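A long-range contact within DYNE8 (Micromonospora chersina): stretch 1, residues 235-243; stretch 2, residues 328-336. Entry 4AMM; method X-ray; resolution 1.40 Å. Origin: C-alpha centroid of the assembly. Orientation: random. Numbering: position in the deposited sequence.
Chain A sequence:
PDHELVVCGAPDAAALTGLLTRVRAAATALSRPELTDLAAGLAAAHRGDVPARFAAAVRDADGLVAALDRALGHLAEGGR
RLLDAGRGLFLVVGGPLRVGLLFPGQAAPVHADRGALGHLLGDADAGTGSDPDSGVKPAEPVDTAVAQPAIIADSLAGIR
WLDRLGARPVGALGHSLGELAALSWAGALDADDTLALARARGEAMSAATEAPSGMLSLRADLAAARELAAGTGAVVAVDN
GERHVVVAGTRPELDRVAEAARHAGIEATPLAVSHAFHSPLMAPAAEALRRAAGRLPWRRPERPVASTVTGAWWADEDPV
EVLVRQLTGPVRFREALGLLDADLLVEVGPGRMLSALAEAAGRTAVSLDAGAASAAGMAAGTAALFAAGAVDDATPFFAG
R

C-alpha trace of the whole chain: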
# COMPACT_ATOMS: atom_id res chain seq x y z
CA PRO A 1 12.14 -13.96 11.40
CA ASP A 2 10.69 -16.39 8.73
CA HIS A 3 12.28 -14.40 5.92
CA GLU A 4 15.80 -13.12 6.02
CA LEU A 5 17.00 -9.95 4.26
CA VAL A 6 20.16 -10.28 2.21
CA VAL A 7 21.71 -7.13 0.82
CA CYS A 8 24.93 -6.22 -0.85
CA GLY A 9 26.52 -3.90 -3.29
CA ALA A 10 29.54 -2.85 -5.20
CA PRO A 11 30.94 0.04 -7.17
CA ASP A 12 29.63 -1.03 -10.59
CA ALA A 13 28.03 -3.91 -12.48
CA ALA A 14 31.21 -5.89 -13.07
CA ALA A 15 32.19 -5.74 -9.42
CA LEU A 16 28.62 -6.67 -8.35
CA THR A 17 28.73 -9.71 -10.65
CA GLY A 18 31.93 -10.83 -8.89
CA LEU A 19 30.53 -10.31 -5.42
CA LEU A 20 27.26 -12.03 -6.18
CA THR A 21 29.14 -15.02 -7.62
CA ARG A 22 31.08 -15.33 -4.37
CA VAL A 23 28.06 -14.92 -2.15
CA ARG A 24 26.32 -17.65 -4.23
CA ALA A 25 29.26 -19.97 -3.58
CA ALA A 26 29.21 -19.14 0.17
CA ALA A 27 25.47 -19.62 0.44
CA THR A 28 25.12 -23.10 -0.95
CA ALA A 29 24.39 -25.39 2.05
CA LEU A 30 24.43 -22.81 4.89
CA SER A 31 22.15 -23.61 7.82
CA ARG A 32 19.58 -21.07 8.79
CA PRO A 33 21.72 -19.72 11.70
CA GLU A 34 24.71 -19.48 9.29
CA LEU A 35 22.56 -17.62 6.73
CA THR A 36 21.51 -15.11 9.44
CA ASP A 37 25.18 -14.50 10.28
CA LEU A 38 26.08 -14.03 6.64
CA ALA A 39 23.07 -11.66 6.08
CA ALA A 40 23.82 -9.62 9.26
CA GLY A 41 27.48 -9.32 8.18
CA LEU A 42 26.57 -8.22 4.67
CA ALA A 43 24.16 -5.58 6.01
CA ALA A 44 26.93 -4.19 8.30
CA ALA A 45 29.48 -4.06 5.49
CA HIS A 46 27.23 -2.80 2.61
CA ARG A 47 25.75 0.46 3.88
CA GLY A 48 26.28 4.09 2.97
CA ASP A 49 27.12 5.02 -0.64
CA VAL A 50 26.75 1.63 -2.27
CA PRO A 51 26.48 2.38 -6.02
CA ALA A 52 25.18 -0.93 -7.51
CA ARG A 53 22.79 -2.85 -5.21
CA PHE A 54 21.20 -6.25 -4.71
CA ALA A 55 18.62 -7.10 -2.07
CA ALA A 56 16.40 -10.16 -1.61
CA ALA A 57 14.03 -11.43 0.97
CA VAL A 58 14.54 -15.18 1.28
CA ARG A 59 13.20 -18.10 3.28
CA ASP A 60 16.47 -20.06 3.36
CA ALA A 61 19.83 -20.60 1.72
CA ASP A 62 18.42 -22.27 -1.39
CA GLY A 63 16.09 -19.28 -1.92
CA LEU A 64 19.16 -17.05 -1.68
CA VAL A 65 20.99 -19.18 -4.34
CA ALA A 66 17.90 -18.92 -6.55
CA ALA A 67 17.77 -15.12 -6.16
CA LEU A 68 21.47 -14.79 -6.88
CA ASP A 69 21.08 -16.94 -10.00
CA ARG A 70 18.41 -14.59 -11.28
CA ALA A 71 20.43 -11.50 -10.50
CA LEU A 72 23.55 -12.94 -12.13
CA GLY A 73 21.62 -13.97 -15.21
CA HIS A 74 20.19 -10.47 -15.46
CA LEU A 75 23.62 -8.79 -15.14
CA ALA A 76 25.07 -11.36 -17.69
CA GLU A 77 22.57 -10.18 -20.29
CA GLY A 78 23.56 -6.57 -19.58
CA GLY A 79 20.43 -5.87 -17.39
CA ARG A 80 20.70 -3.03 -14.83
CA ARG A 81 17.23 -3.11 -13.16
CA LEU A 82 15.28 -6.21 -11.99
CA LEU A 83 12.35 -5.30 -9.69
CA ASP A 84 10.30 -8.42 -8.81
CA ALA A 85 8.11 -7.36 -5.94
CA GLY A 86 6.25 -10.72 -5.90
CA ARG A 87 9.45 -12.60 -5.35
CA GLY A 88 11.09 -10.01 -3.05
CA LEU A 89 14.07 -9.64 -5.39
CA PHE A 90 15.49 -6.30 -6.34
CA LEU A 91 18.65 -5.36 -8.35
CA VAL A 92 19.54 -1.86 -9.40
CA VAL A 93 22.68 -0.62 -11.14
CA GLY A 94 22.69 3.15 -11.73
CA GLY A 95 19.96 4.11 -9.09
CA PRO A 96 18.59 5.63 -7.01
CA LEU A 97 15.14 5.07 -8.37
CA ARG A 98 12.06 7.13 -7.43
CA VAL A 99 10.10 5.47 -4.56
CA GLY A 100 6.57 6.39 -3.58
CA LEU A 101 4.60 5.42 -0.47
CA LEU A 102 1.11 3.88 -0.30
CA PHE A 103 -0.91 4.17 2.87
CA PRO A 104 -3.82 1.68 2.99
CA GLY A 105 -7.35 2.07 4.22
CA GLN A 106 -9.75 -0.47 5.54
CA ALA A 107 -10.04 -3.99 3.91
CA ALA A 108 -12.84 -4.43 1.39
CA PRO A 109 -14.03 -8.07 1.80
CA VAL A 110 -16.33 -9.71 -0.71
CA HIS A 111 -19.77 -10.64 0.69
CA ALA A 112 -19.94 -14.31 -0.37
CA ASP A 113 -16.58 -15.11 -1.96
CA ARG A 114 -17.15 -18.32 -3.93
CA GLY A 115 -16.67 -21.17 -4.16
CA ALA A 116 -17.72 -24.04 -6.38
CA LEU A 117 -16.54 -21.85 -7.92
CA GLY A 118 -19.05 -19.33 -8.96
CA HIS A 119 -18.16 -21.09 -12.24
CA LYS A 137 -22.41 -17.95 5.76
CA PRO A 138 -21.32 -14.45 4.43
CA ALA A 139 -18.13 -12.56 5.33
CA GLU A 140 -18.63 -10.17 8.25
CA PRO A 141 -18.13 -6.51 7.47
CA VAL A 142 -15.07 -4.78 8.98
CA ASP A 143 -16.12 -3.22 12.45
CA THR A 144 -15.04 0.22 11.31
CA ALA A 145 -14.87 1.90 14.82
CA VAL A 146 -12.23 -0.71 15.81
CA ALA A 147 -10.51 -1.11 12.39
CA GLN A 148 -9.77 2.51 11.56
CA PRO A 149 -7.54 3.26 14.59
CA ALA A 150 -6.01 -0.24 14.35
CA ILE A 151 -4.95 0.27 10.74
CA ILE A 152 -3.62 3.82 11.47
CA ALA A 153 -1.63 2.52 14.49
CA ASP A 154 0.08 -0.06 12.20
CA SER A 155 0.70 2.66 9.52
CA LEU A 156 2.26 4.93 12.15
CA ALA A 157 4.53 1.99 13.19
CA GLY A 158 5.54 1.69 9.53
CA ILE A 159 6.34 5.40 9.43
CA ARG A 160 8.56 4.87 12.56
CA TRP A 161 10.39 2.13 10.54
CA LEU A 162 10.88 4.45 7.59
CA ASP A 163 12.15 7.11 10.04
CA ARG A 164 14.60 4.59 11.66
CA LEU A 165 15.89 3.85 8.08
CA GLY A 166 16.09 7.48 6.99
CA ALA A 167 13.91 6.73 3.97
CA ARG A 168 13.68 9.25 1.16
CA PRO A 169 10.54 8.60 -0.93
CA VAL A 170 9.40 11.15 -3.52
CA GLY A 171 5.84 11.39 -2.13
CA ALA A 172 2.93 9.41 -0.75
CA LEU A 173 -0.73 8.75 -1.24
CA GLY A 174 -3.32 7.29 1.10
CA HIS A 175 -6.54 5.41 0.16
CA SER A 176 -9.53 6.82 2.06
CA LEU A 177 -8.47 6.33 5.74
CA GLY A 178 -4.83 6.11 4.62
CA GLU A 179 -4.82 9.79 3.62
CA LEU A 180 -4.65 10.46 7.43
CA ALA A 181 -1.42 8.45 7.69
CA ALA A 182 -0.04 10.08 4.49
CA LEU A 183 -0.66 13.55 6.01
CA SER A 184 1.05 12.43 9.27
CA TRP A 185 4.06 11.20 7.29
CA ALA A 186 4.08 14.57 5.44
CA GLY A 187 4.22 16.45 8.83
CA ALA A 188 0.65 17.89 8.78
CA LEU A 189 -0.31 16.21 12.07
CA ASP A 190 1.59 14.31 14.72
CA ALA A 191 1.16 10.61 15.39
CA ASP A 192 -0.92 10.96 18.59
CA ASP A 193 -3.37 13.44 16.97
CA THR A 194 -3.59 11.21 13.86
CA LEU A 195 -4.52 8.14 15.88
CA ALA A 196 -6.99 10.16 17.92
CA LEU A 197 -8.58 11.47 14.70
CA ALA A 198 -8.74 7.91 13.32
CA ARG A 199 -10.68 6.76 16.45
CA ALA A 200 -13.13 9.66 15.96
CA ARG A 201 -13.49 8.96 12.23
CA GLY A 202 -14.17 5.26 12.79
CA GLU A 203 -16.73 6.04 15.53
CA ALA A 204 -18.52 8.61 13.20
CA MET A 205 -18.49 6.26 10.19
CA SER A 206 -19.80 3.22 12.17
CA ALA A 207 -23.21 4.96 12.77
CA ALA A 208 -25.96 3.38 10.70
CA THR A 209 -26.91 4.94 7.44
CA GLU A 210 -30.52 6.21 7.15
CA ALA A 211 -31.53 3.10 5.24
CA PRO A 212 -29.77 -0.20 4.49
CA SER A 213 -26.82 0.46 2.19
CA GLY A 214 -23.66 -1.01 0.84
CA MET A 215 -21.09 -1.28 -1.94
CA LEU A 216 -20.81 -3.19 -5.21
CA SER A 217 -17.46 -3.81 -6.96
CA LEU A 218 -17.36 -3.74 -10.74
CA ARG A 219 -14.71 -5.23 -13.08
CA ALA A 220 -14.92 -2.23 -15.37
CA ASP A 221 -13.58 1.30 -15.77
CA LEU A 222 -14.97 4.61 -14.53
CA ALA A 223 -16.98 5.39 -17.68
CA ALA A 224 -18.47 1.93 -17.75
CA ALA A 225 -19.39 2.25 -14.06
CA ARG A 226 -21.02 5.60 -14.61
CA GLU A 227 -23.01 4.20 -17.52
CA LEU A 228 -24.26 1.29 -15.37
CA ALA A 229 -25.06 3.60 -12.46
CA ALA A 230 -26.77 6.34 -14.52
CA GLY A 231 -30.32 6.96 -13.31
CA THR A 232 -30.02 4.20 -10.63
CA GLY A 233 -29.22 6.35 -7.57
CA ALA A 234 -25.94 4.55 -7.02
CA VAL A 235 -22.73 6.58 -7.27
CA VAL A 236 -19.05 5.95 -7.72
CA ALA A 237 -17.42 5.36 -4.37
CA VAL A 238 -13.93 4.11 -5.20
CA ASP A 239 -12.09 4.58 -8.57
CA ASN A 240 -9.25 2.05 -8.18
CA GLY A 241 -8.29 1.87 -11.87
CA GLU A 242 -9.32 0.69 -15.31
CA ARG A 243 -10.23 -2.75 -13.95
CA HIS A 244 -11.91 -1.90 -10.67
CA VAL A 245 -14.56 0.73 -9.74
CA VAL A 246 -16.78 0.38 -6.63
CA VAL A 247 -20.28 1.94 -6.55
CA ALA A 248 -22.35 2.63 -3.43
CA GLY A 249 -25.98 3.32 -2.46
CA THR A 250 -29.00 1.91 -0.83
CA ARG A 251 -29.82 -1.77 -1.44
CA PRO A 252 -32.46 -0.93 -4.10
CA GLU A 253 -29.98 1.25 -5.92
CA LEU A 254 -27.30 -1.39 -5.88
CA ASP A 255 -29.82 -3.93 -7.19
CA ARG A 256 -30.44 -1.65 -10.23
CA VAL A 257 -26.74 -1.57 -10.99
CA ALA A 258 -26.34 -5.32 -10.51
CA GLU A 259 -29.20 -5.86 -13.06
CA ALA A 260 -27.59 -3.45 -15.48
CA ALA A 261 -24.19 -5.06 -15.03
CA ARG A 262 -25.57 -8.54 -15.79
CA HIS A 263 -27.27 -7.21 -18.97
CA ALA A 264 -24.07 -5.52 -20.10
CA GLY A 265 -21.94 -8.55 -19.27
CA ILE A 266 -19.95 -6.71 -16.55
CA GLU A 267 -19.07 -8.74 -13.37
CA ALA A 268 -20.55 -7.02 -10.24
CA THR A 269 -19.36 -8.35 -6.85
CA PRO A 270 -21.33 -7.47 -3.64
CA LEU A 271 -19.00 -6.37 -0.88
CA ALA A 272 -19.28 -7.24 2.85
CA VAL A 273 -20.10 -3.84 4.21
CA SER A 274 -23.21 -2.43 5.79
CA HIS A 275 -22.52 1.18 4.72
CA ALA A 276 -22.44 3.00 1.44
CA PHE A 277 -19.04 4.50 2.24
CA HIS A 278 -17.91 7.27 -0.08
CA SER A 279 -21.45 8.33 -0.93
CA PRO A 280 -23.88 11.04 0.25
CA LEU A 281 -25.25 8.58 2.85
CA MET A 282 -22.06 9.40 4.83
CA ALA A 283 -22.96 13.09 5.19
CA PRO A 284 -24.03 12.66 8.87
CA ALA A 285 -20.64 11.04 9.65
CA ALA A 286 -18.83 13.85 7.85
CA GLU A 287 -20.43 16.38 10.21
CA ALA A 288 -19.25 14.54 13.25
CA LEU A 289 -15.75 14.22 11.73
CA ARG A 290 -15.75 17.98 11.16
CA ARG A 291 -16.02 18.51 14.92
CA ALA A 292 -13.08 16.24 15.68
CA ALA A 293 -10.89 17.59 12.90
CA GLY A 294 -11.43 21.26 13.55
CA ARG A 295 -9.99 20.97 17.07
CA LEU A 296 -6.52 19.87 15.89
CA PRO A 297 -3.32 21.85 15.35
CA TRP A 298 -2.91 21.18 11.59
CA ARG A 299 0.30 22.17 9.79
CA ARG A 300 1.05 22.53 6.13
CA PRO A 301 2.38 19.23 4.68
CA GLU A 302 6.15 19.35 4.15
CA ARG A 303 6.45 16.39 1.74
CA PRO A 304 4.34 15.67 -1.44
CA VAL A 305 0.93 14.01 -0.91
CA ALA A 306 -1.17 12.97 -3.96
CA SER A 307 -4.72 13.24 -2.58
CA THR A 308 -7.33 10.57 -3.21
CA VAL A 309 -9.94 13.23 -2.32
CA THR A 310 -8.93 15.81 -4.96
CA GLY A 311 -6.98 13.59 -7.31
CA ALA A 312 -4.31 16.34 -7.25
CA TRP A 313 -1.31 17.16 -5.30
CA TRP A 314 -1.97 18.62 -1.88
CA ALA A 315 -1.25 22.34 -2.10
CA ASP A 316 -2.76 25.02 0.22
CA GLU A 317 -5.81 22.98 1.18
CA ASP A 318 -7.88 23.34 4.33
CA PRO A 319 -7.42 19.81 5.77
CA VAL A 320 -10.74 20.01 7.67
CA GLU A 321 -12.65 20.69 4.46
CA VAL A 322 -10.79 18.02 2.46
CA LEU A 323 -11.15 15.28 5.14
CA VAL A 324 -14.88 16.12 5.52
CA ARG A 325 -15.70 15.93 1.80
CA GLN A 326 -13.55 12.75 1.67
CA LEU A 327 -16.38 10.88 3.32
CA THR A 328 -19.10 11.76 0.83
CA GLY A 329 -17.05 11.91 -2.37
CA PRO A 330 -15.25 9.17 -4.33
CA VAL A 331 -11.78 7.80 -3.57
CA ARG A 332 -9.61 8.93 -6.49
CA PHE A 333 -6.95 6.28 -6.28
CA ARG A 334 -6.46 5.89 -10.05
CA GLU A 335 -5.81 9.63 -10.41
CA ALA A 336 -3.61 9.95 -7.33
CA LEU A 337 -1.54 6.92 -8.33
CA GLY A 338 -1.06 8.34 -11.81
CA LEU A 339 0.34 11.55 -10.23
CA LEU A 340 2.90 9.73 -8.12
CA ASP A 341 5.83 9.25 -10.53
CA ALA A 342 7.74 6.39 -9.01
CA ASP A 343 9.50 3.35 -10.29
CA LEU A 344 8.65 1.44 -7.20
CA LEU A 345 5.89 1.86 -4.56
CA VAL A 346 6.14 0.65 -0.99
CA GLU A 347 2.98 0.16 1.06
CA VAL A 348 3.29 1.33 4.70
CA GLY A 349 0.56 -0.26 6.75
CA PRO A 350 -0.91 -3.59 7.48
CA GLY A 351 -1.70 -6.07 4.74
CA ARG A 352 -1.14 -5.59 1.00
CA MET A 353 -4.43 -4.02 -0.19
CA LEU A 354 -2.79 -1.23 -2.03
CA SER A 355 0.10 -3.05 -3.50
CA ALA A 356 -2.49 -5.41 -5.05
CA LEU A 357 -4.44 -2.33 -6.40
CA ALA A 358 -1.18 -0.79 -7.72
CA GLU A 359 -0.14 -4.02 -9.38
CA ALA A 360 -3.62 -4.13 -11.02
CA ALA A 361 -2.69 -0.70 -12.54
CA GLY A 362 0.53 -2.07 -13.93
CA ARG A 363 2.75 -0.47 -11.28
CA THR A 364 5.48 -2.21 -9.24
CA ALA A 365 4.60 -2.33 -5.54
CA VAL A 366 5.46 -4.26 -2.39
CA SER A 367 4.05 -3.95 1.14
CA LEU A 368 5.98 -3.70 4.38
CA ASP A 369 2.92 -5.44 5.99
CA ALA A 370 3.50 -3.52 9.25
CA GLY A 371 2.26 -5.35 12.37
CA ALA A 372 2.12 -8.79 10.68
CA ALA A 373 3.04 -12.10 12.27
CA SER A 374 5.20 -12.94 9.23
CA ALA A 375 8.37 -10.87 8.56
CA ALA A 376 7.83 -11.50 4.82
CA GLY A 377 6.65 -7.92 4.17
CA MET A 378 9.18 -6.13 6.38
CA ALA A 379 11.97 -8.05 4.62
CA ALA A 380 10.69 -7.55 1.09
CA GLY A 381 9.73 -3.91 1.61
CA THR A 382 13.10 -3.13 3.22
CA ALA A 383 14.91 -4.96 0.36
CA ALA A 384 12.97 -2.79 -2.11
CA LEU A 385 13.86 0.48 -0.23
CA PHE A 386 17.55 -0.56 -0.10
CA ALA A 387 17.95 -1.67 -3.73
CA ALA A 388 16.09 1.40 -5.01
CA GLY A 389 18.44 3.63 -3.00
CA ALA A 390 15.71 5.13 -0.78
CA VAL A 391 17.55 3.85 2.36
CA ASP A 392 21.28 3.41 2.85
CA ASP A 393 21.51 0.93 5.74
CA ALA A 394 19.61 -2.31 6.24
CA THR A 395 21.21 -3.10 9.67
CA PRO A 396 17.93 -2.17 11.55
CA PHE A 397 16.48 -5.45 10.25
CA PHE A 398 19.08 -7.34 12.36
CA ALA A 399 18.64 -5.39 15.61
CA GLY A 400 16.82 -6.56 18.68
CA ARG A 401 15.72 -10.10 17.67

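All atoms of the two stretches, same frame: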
# COMPACT_ATOMS: atom_id res chain seq x y z
N VAL A 235 -23.82 5.64 -6.85
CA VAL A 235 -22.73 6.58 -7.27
C VAL A 235 -21.41 5.92 -7.15
O VAL A 235 -21.20 4.93 -6.40
CB VAL A 235 -22.75 7.85 -6.42
CG1 VAL A 235 -24.15 8.57 -6.63
CG2 VAL A 235 -22.43 7.60 -4.97
N VAL A 236 -20.41 6.46 -7.86
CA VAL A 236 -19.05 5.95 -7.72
C VAL A 236 -18.51 6.27 -6.36
O VAL A 236 -18.58 7.44 -5.89
CB VAL A 236 -18.16 6.58 -8.80
CG1 VAL A 236 -16.73 6.19 -8.64
CG2 VAL A 236 -18.59 6.08 -10.22
N ALA A 237 -18.00 5.24 -5.67
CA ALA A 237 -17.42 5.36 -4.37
C ALA A 237 -15.92 5.25 -4.42
O ALA A 237 -15.24 6.00 -3.71
CB ALA A 237 -18.03 4.21 -3.49
N VAL A 238 -15.37 4.31 -5.24
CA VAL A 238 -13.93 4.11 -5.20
C VAL A 238 -13.52 3.88 -6.66
O VAL A 238 -13.98 2.96 -7.33
CB VAL A 238 -13.57 2.87 -4.38
CG1 VAL A 238 -12.01 2.66 -4.38
CG2 VAL A 238 -14.12 2.94 -2.94
N ASP A 239 -12.65 4.74 -7.19
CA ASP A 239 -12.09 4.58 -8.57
C ASP A 239 -10.71 4.01 -8.43
O ASP A 239 -9.72 4.74 -8.16
CB ASP A 239 -12.04 5.92 -9.29
CG ASP A 239 -11.46 5.80 -10.67
OD1 ASP A 239 -11.25 4.67 -11.19
OD2 ASP A 239 -11.10 6.93 -11.19
N ASN A 240 -10.58 2.68 -8.49
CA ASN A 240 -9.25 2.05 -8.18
C ASN A 240 -8.41 1.83 -9.40
O ASN A 240 -7.23 1.51 -9.29
CB ASN A 240 -9.45 0.69 -7.56
CG ASN A 240 -9.66 0.78 -6.10
OD1 ASN A 240 -9.18 1.76 -5.45
ND2 ASN A 240 -10.42 -0.17 -5.55
N GLY A 241 -9.01 2.00 -10.57
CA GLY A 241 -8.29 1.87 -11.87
C GLY A 241 -9.20 1.41 -12.97
O GLY A 241 -10.43 1.29 -12.83
N GLU A 242 -8.61 1.11 -14.12
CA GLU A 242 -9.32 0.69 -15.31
C GLU A 242 -10.06 -0.62 -15.14
O GLU A 242 -10.98 -0.88 -15.96
CB GLU A 242 -8.37 0.61 -16.57
CG GLU A 242 -7.68 2.00 -16.86
CD GLU A 242 -8.60 3.10 -17.39
OE1 GLU A 242 -9.52 2.80 -18.24
OE2 GLU A 242 -8.34 4.28 -17.01
N ARG A 243 -9.67 -1.40 -14.14
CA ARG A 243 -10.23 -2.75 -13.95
C ARG A 243 -11.06 -2.85 -12.70
O ARG A 243 -11.51 -3.92 -12.41
CB ARG A 243 -9.07 -3.78 -13.89
CG ARG A 243 -8.07 -3.71 -15.09
CD ARG A 243 -6.80 -4.42 -14.81
NE ARG A 243 -5.97 -4.21 -16.00
CZ ARG A 243 -5.87 -5.03 -17.05
NH1 ARG A 243 -6.54 -6.19 -17.05
NH2 ARG A 243 -5.17 -4.66 -18.10
N THR A 328 -17.97 11.83 1.70
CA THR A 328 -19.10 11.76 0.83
C THR A 328 -18.76 11.52 -0.64
O THR A 328 -19.54 11.10 -1.43
CB THR A 328 -19.95 13.03 0.94
OG1 THR A 328 -19.04 14.13 0.85
CG2 THR A 328 -20.63 13.08 2.33
N GLY A 329 -17.55 11.99 -1.00
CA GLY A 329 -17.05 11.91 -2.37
C GLY A 329 -16.30 10.60 -2.67
O GLY A 329 -15.95 9.82 -1.76
N PRO A 330 -15.92 10.44 -3.95
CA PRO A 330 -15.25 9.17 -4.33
C PRO A 330 -13.79 9.17 -3.93
O PRO A 330 -13.15 10.23 -3.82
CB PRO A 330 -15.38 9.14 -5.84
CG PRO A 330 -15.40 10.62 -6.20
CD PRO A 330 -16.32 11.24 -5.11
N VAL A 331 -13.22 8.01 -3.78
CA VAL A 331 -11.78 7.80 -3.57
C VAL A 331 -11.12 7.76 -4.92
O VAL A 331 -11.35 6.88 -5.79
CB VAL A 331 -11.49 6.46 -2.86
CG1 VAL A 331 -9.94 6.24 -2.70
CG2 VAL A 331 -12.18 6.39 -1.53
N ARG A 332 -10.27 8.76 -5.18
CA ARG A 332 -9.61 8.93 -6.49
C ARG A 332 -8.29 8.28 -6.52
O ARG A 332 -7.21 8.93 -6.71
CB ARG A 332 -9.50 10.46 -6.75
CG ARG A 332 -10.93 11.09 -6.80
CD ARG A 332 -10.85 12.56 -7.32
NE ARG A 332 -12.23 13.03 -7.54
CZ ARG A 332 -13.02 12.58 -8.51
NH1 ARG A 332 -12.57 11.81 -9.46
NH2 ARG A 332 -14.28 12.97 -8.56
N PHE A 333 -8.25 6.95 -6.34
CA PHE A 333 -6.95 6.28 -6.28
C PHE A 333 -6.35 6.18 -7.66
O PHE A 333 -5.12 6.42 -7.73
CB PHE A 333 -7.21 4.84 -5.79
CG PHE A 333 -5.94 4.01 -5.78
CD1 PHE A 333 -4.96 4.19 -4.80
CD2 PHE A 333 -5.73 3.02 -6.73
CE1 PHE A 333 -3.79 3.36 -4.78
CE2 PHE A 333 -4.55 2.24 -6.76
CZ PHE A 333 -3.59 2.41 -5.77
N ARG A 334 -7.07 5.95 -8.72
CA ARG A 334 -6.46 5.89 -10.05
C ARG A 334 -5.77 7.20 -10.34
O ARG A 334 -4.57 7.21 -10.82
CB ARG A 334 -7.58 5.65 -11.07
CG ARG A 334 -7.07 5.68 -12.55
CD ARG A 334 -8.28 5.49 -13.50
NE ARG A 334 -9.23 6.54 -13.32
CZ ARG A 334 -9.17 7.77 -13.83
NH1 ARG A 334 -8.17 8.07 -14.71
NH2 ARG A 334 -10.09 8.69 -13.59
N GLU A 335 -6.41 8.34 -10.05
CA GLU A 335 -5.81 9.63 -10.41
C GLU A 335 -4.64 9.90 -9.51
O GLU A 335 -3.53 10.37 -10.01
CB GLU A 335 -6.83 10.77 -10.31
CG GLU A 335 -7.83 10.73 -11.45
CD GLU A 335 -9.14 11.49 -11.07
OE1 GLU A 335 -9.90 11.11 -10.14
OE2 GLU A 335 -9.43 12.46 -11.79
N ALA A 336 -4.69 9.68 -8.22
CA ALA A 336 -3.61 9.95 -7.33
C ALA A 336 -2.40 9.08 -7.68
O ALA A 336 -1.27 9.54 -7.67
CB ALA A 336 -4.03 9.76 -5.83
O HOH W 1 -9.32 8.40 -9.56

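How does stretch 2 first meet the strand of stretch 1? G329 barely takes part, and contact begins at P330. P330 CB lies 3.6 Å from V236 O, and its 4.3 Å approach to V236 CG1 is an apolar touch. Proline has no N-H to offer a strand, but its CA comes within 3.2 Å of A237 O in a CA-H...O contact, so the backbones are already close before true pairing starts.

What makes the pairing? V331 uses both of its backbone polar groups: V331 N donates to A237 O at 2.9 Å, and V331 O accepts from D239 N at 2.9 Å, both nearly straight. This bracket around V238 is the signature of a parallel bridge. V238 and V331 point to the same face of the sheet, where V238 CG1 packs 4.1 Å from V331 CB; both are buried, as suits branched apolar side chains in strands.

How does the strand give way to a helix? R332 occupies the N-cap position, and its NH1 forms a salt bridge with E335 OE1 at 2.8 Å. F333 then directs its CB toward stretch 1, with the ring edge near N240 O, 3.3 Å from F333 CD2. The backbone link continues into the helix's first turn, where R334 N donates to D239 O at 3.0 Å.

Why do R334 and D239 dominate the far end? Opposite charges meet there: R334 NE donates to D239 OD2 at 2.9 Å in a salt bridge, with a weak bond from R334 NH2 to D239 OD2 at 3.1 Å. The charge of D239, a buried residue, is thus offset by that of R334. R334 CB also lies 3.9 Å from CA of G241, whose backbone angles themselves call for glycine. A water donates to D239 OD2 (2.8 Å) and E335 OE1 (2.8 Å), linking two like charges.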